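Local coordinates for protein ribosomal RNA small subunit methyltransferase E (Neisseria gonorrhoeae, PDB 5VM8) that probably methylates a uracil of the small-subunit ribosomal RNA, using S-adenosyl methionine as the methyl donor, at residues S104-V109 / C144-R149; R119-L124 / G200-W205. All coordinates share one frame; numbering follows the deposited sequence.

Contact 1 of 2, residues S104-V109 / C144-R149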
loop_
_atom_site.group_PDB
_atom_site.type_symbol
_atom_site.label_atom_id
_atom_site.label_comp_id
_atom_site.label_asym_id
_atom_site.label_seq_id
_atom_site.Cartn_x
_atom_site.Cartn_y
_atom_site.Cartn_z
ATOM N N SER A 104 1.439 6.034 1.322
ATOM C CA SER A 104 1.928 4.940 2.140
ATOM C C SER A 104 2.621 3.882 1.279
ATOM O O SER A 104 3.581 3.236 1.736
ATOM C CB SER A 104 0.770 4.375 2.995
ATOM O OG SER A 104 0.014 3.393 2.320
ATOM N N VAL A 105 2.152 3.696 0.040
ATOM C CA VAL A 105 2.821 2.809 -0.914
ATOM C C VAL A 105 4.164 3.394 -1.342
ATOM O O VAL A 105 5.166 2.680 -1.412
ATOM C CB VAL A 105 1.913 2.538 -2.133
ATOM C CG1 VAL A 105 2.686 1.803 -3.221
ATOM C CG2 VAL A 105 0.665 1.722 -1.705
ATOM N N GLU A 106 4.207 4.692 -1.654
ATOM C CA GLU A 106 5.487 5.317 -1.969
ATOM C C GLU A 106 6.459 5.165 -0.812
ATOM O O GLU A 106 7.664 5.002 -1.034
ATOM C CB GLU A 106 5.337 6.805 -2.295
ATOM C CG GLU A 106 4.521 7.132 -3.543
ATOM C CD GLU A 106 4.199 8.631 -3.635
ATOM O OE1 GLU A 106 5.077 9.462 -3.305
ATOM O OE2 GLU A 106 3.054 8.987 -3.934
ATOM N N LEU A 107 5.958 5.211 0.430
ATOM C CA LEU A 107 6.812 5.099 1.605
ATOM C C LEU A 107 7.087 3.653 1.997
ATOM O O LEU A 107 7.724 3.419 3.025
ATOM C CB LEU A 107 6.193 5.849 2.776
ATOM C CG LEU A 107 6.032 7.340 2.490
ATOM C CD1 LEU A 107 5.090 7.992 3.475
ATOM C CD2 LEU A 107 7.396 8.044 2.534
ATOM N N GLY A 108 6.612 2.682 1.221
ATOM C CA GLY A 108 7.062 1.316 1.347
ATOM C C GLY A 108 6.224 0.400 2.210
ATOM O O GLY A 108 6.710 -0.675 2.586
ATOM N N VAL A 109 4.990 0.782 2.532
ATOM C CA VAL A 109 4.140 -0.068 3.360
ATOM C C VAL A 109 3.967 -1.419 2.673
ATOM O O VAL A 109 3.923 -1.500 1.437
ATOM C CB VAL A 109 2.802 0.650 3.625
ATOM C CG1 VAL A 109 1.839 0.531 2.429
ATOM C CG2 VAL A 109 2.171 0.179 4.892
ATOM N N CYS A 144 2.788 1.807 -7.230
ATOM C CA CYS A 144 3.927 0.927 -7.450
ATOM C C CYS A 144 4.569 1.186 -8.808
ATOM O O CYS A 144 5.802 1.183 -8.934
ATOM C CB CYS A 144 3.500 -0.534 -7.319
ATOM S SG CYS A 144 3.032 -0.977 -5.620
ATOM N N GLU A 145 3.746 1.403 -9.831
ATOM C CA GLU A 145 4.270 1.726 -11.152
ATOM C C GLU A 145 5.120 2.996 -11.125
ATOM O O GLU A 145 6.165 3.062 -11.788
ATOM C CB GLU A 145 3.122 1.838 -12.160
ATOM C CG GLU A 145 2.405 0.514 -12.464
ATOM C CD GLU A 145 1.195 0.668 -13.402
ATOM O OE1 GLU A 145 0.659 1.790 -13.538
ATOM O OE2 GLU A 145 0.775 -0.339 -14.011
ATOM N N GLN A 146 4.689 4.009 -10.364
ATOM C CA GLN A 146 5.395 5.288 -10.309
ATOM C C GLN A 146 6.640 5.241 -9.410
ATOM O O GLN A 146 7.703 5.755 -9.775
ATOM C CB GLN A 146 4.429 6.374 -9.808
ATOM C CG GLN A 146 5.069 7.734 -9.484
ATOM C CD GLN A 146 5.668 7.807 -8.071
ATOM O OE1 GLN A 146 5.106 7.268 -7.121
ATOM N NE2 GLN A 146 6.832 8.456 -7.946
ATOM N N SER A 147 6.510 4.684 -8.206
ATOM C CA SER A 147 7.601 4.718 -7.242
ATOM C C SER A 147 8.646 3.652 -7.515
ATOM O O SER A 147 9.685 3.627 -6.845
ATOM C CB SER A 147 7.053 4.511 -5.835
ATOM O OG SER A 147 6.591 3.181 -5.732
ATOM N N GLY A 148 8.403 2.785 -8.488
ATOM C CA GLY A 148 9.361 1.752 -8.813
ATOM C C GLY A 148 9.314 0.516 -7.948
ATOM O O GLY A 148 10.333 -0.154 -7.799
ATOM N N ARG A 149 8.169 0.193 -7.348
ATOM C CA ARG A 149 8.088 -1.045 -6.592
ATOM C C ARG A 149 7.645 -2.171 -7.516
ATOM O O ARG A 149 6.634 -2.051 -8.208
ATOM C CB ARG A 149 7.129 -0.883 -5.413
ATOM C CG ARG A 149 7.751 -0.078 -4.289
ATOM C CD ARG A 149 6.789 0.123 -3.160
ATOM N NE ARG A 149 6.457 -1.142 -2.522
ATOM C CZ ARG A 149 5.733 -1.252 -1.419
ATOM N NH1 ARG A 149 5.274 -0.162 -0.822
ATOM N NH2 ARG A 149 5.467 -2.446 -0.916
HETATM O O HOH W 1 2.450 7.572 -6.451
#
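The Schellman motif that ends helix 94-106, in the SPOUT methyltransferase domain, accepts hydrogen bonds from Arg149, just past the end of helix 128-147. Gly108 takes positive phi, while Val109 N and Gly108 N bond back to Ser104 O and Val105 O. Arg149 bends at chi3 (65°), and its guanidinium turns an edge to the motif. Arg149 NH1 donates to Val105 O at 2.9 Å, in the carbonyl plane and on a lone pair. Val105 O thus accepts two bonds, from NH1 and from Gly108 N. Arg149 NH1 and Arg149 NH2 both reach Val109 O at 3.0 Å, end-on and from the same face of that carbonyl. The three bonds to two carbonyls would fix the rotation of the guanidinium, and NH2 also has a salt bridge to Glu80. Gly108 CA lies 3.2 Å from Arg149 NH1. Next to these bonds, Val105 turns CG1 anti to its backbone N (chi1 171°), and CG1 packs 3.7 Å from Cys144 SG. Val140 and Pro153 also touch Val105. At the more exposed side, Ser147 CB faces Glu106 CA, while Ser147 OG bonds to Ala143 O in its own helix. Glu106 and Gln146 cross at about a right angle. The Glu106 carboxylate has its salt bridge with Lys103. One water also joins the pair, donating to Glu106 OE2 at 2.9 Å and to Gln146 OE1 at 2.8 Å.

Contact 2 of 2, residues R119-L124 / G200-W205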
loop_
_atom_site.group_PDB
_atom_site.type_symbol
_atom_site.label_atom_id
_atom_site.label_comp_id
_atom_site.label_asym_id
_atom_site.label_seq_id
_atom_site.Cartn_x
_atom_site.Cartn_y
_atom_site.Cartn_z
ATOM N N ARG A 119 -16.753 5.456 13.696
ATOM C CA ARG A 119 -17.000 6.756 13.091
ATOM C C ARG A 119 -16.796 6.769 11.577
ATOM O O ARG A 119 -16.561 7.830 11.005
ATOM C CB ARG A 119 -16.154 7.820 13.785
ATOM C CG ARG A 119 -16.663 8.057 15.200
ATOM C CD ARG A 119 -15.748 8.968 15.978
ATOM N NE ARG A 119 -16.138 8.993 17.380
ATOM C CZ ARG A 119 -15.504 9.667 18.327
ATOM N NH1 ARG A 119 -14.426 10.371 18.029
ATOM N NH2 ARG A 119 -15.941 9.626 19.573
ATOM N N CYS A 120 -16.939 5.621 10.927
ATOM C CA CYS A 120 -16.944 5.561 9.479
ATOM C C CYS A 120 -18.153 6.297 8.909
ATOM O O CYS A 120 -19.292 6.034 9.298
ATOM C CB CYS A 120 -16.949 4.106 9.028
ATOM S SG CYS A 120 -16.906 3.920 7.260
ATOM N N ILE A 121 -17.897 7.208 7.967
ATOM C CA ILE A 121 -18.908 7.977 7.255
ATOM C C ILE A 121 -18.907 7.653 5.761
ATOM O O ILE A 121 -19.469 8.399 4.963
ATOM C CB ILE A 121 -18.729 9.489 7.489
ATOM C CG1 ILE A 121 -17.313 9.915 7.068
ATOM C CG2 ILE A 121 -19.051 9.839 8.931
ATOM C CD1 ILE A 121 -16.902 11.328 7.476
ATOM N N VAL A 122 -18.302 6.538 5.371
ATOM C CA VAL A 122 -18.258 6.134 3.977
ATOM C C VAL A 122 -19.331 5.077 3.752
ATOM O O VAL A 122 -19.416 4.077 4.482
ATOM C CB VAL A 122 -16.865 5.610 3.568
ATOM C CG1 VAL A 122 -16.926 5.004 2.164
ATOM C CG2 VAL A 122 -15.805 6.736 3.613
ATOM N N ARG A 123 -20.153 5.306 2.745
ATOM C CA ARG A 123 -21.210 4.375 2.409
ATOM C C ARG A 123 -20.604 3.118 1.795
ATOM O O ARG A 123 -19.828 3.198 0.843
ATOM C CB ARG A 123 -22.179 5.067 1.449
ATOM C CG ARG A 123 -23.270 4.181 0.941
ATOM C CD ARG A 123 -24.516 4.945 0.663
ATOM N NE ARG A 123 -25.557 4.031 0.249
ATOM C CZ ARG A 123 -26.314 4.203 -0.823
ATOM N NH1 ARG A 123 -26.153 5.271 -1.585
ATOM N NH2 ARG A 123 -27.242 3.310 -1.125
ATOM N N LEU A 124 -20.934 1.947 2.348
ATOM C CA LEU A 124 -20.367 0.697 1.844
ATOM C C LEU A 124 -21.392 -0.356 1.427
ATOM O O LEU A 124 -20.980 -1.459 1.053
ATOM C CB LEU A 124 -19.417 0.074 2.882
ATOM C CG LEU A 124 -18.215 0.884 3.390
ATOM C CD1 LEU A 124 -17.498 0.107 4.435
ATOM C CD2 LEU A 124 -17.239 1.240 2.279
ATOM N N GLY A 200 -7.016 5.831 12.694
ATOM C CA GLY A 200 -8.425 6.121 12.680
ATOM C C GLY A 200 -8.899 6.989 11.534
ATOM O O GLY A 200 -8.121 7.460 10.699
ATOM N N PRO A 201 -10.207 7.163 11.457
ATOM C CA PRO A 201 -10.794 7.991 10.401
ATOM C C PRO A 201 -10.776 9.450 10.798
ATOM O O PRO A 201 -10.176 9.787 11.824
ATOM C CB PRO A 201 -12.235 7.449 10.277
ATOM C CG PRO A 201 -12.565 6.966 11.707
ATOM C CD PRO A 201 -11.231 6.504 12.309
ATOM N N GLU A 202 -11.423 10.301 9.988
ATOM C CA GLU A 202 -11.579 11.714 10.313
ATOM C C GLU A 202 -12.046 11.899 11.752
ATOM O O GLU A 202 -11.404 12.599 12.544
ATOM C CB GLU A 202 -12.607 12.375 9.370
ATOM C CG GLU A 202 -12.440 12.143 7.885
ATOM C CD GLU A 202 -13.119 10.885 7.341
ATOM O OE1 GLU A 202 -13.220 10.785 6.099
ATOM O OE2 GLU A 202 -13.548 10.002 8.120
ATOM N N GLY A 203 -13.157 11.243 12.112
ATOM C CA GLY A 203 -13.769 11.397 13.423
ATOM C C GLY A 203 -12.966 10.824 14.574
ATOM O O GLY A 203 -13.292 11.103 15.734
ATOM N N GLY A 204 -11.958 9.990 14.289
ATOM C CA GLY A 204 -11.098 9.476 15.333
ATOM C C GLY A 204 -11.595 8.191 15.967
ATOM O O GLY A 204 -12.564 7.558 15.536
ATOM N N TRP A 205 -10.874 7.785 17.008
ATOM C CA TRP A 205 -11.234 6.603 17.786
ATOM C C TRP A 205 -12.276 6.912 18.861
ATOM O O TRP A 205 -12.253 7.980 19.476
ATOM C CB TRP A 205 -9.998 6.022 18.474
ATOM C CG TRP A 205 -8.880 5.625 17.561
ATOM C CD1 TRP A 205 -7.580 6.058 17.605
ATOM C CD2 TRP A 205 -8.960 4.693 16.481
ATOM N NE1 TRP A 205 -6.852 5.437 16.624
ATOM C CE2 TRP A 205 -7.677 4.598 15.917
ATOM C CE3 TRP A 205 -10.001 3.923 15.936
ATOM C CZ2 TRP A 205 -7.392 3.749 14.845
ATOM C CZ3 TRP A 205 -9.726 3.100 14.856
ATOM C CH2 TRP A 205 -8.434 3.033 14.309
HETATM O O HOH W 2 -13.828 5.328 15.069
HETATM O O HOH W 3 -14.983 9.533 10.091
HETATM O O HOH W 4 -15.072 7.620 7.331
#
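Pro201 is the first residue of 200-205 to touch the other segment, with its ring atom CG 4.1 Å from Arg119 O and its ring against Ser90 and Ser117. Glu202 bends at chi2 (87°), and its carboxylate meets Ile121 tip to tip, with OE2 3.7 Å from Ile121 CD1. Its other oxygen, OE1, accepts from Ser93 N. A water that accepts from Ile121 N at 2.9 Å lies beside OE2. Another sits among OE2, Arg119 O and Gly203 N, but its short distances make its bonding doubtful. Pro201 to Gly204 form a type I beta turn, closed by Gly204 N to Pro201 O. The turn lies in the loop after strand 195-199 of the parallel SPOUT sheet, and 119-124 follows strand 111-116. Strand 85-90 runs between these two strands. As in related methyltransferases, the Gly-Pro-Glu-Gly loop is probably close to the cofactor site. Gly203 brings its backbone close to Arg119, whose chain, extended from CG to NE, runs alongside the Gly203 and Gly204 carbonyls. Arg119 NH1 donates to Gly203 O at 2.7 Å, with an N-H...O angle of 155°. Gly204, at positive phi, places its O 3.5 Å from Arg119 CD. A water donates to Gly204 O at 2.6 Å and accepts from Arg119 N. The Trp205 side chain sets out away from 119-124; its ring meets Tyr161 and its NE1 bonds to Met177 O. Trp205 O stands over one face of the Arg119 guanidinium, offset toward the rim, 3.5 Å from Arg119 NH1.

How the contacts relate
The two contacts interleave along the methyltransferase domain, with 119-124 lying between the two segments of contact 1. Segment 104-109 precedes strand 111-116. Segment 119-124 comes after that strand and leads to helix 128-147, whose end lies in 144-149. The centres of the contacts are about 25 Å apart. Contact 1 is partly buried and joins two helix ends. Contact 2 is a surface contact between loops, and reaches across to the loop after strand 195-199. Each uses an arginine on backbone carbonyls. The buried arginine makes three hydrogen bonds across its contact; the exposed one makes a single bond, and there bridging waters take a larger share.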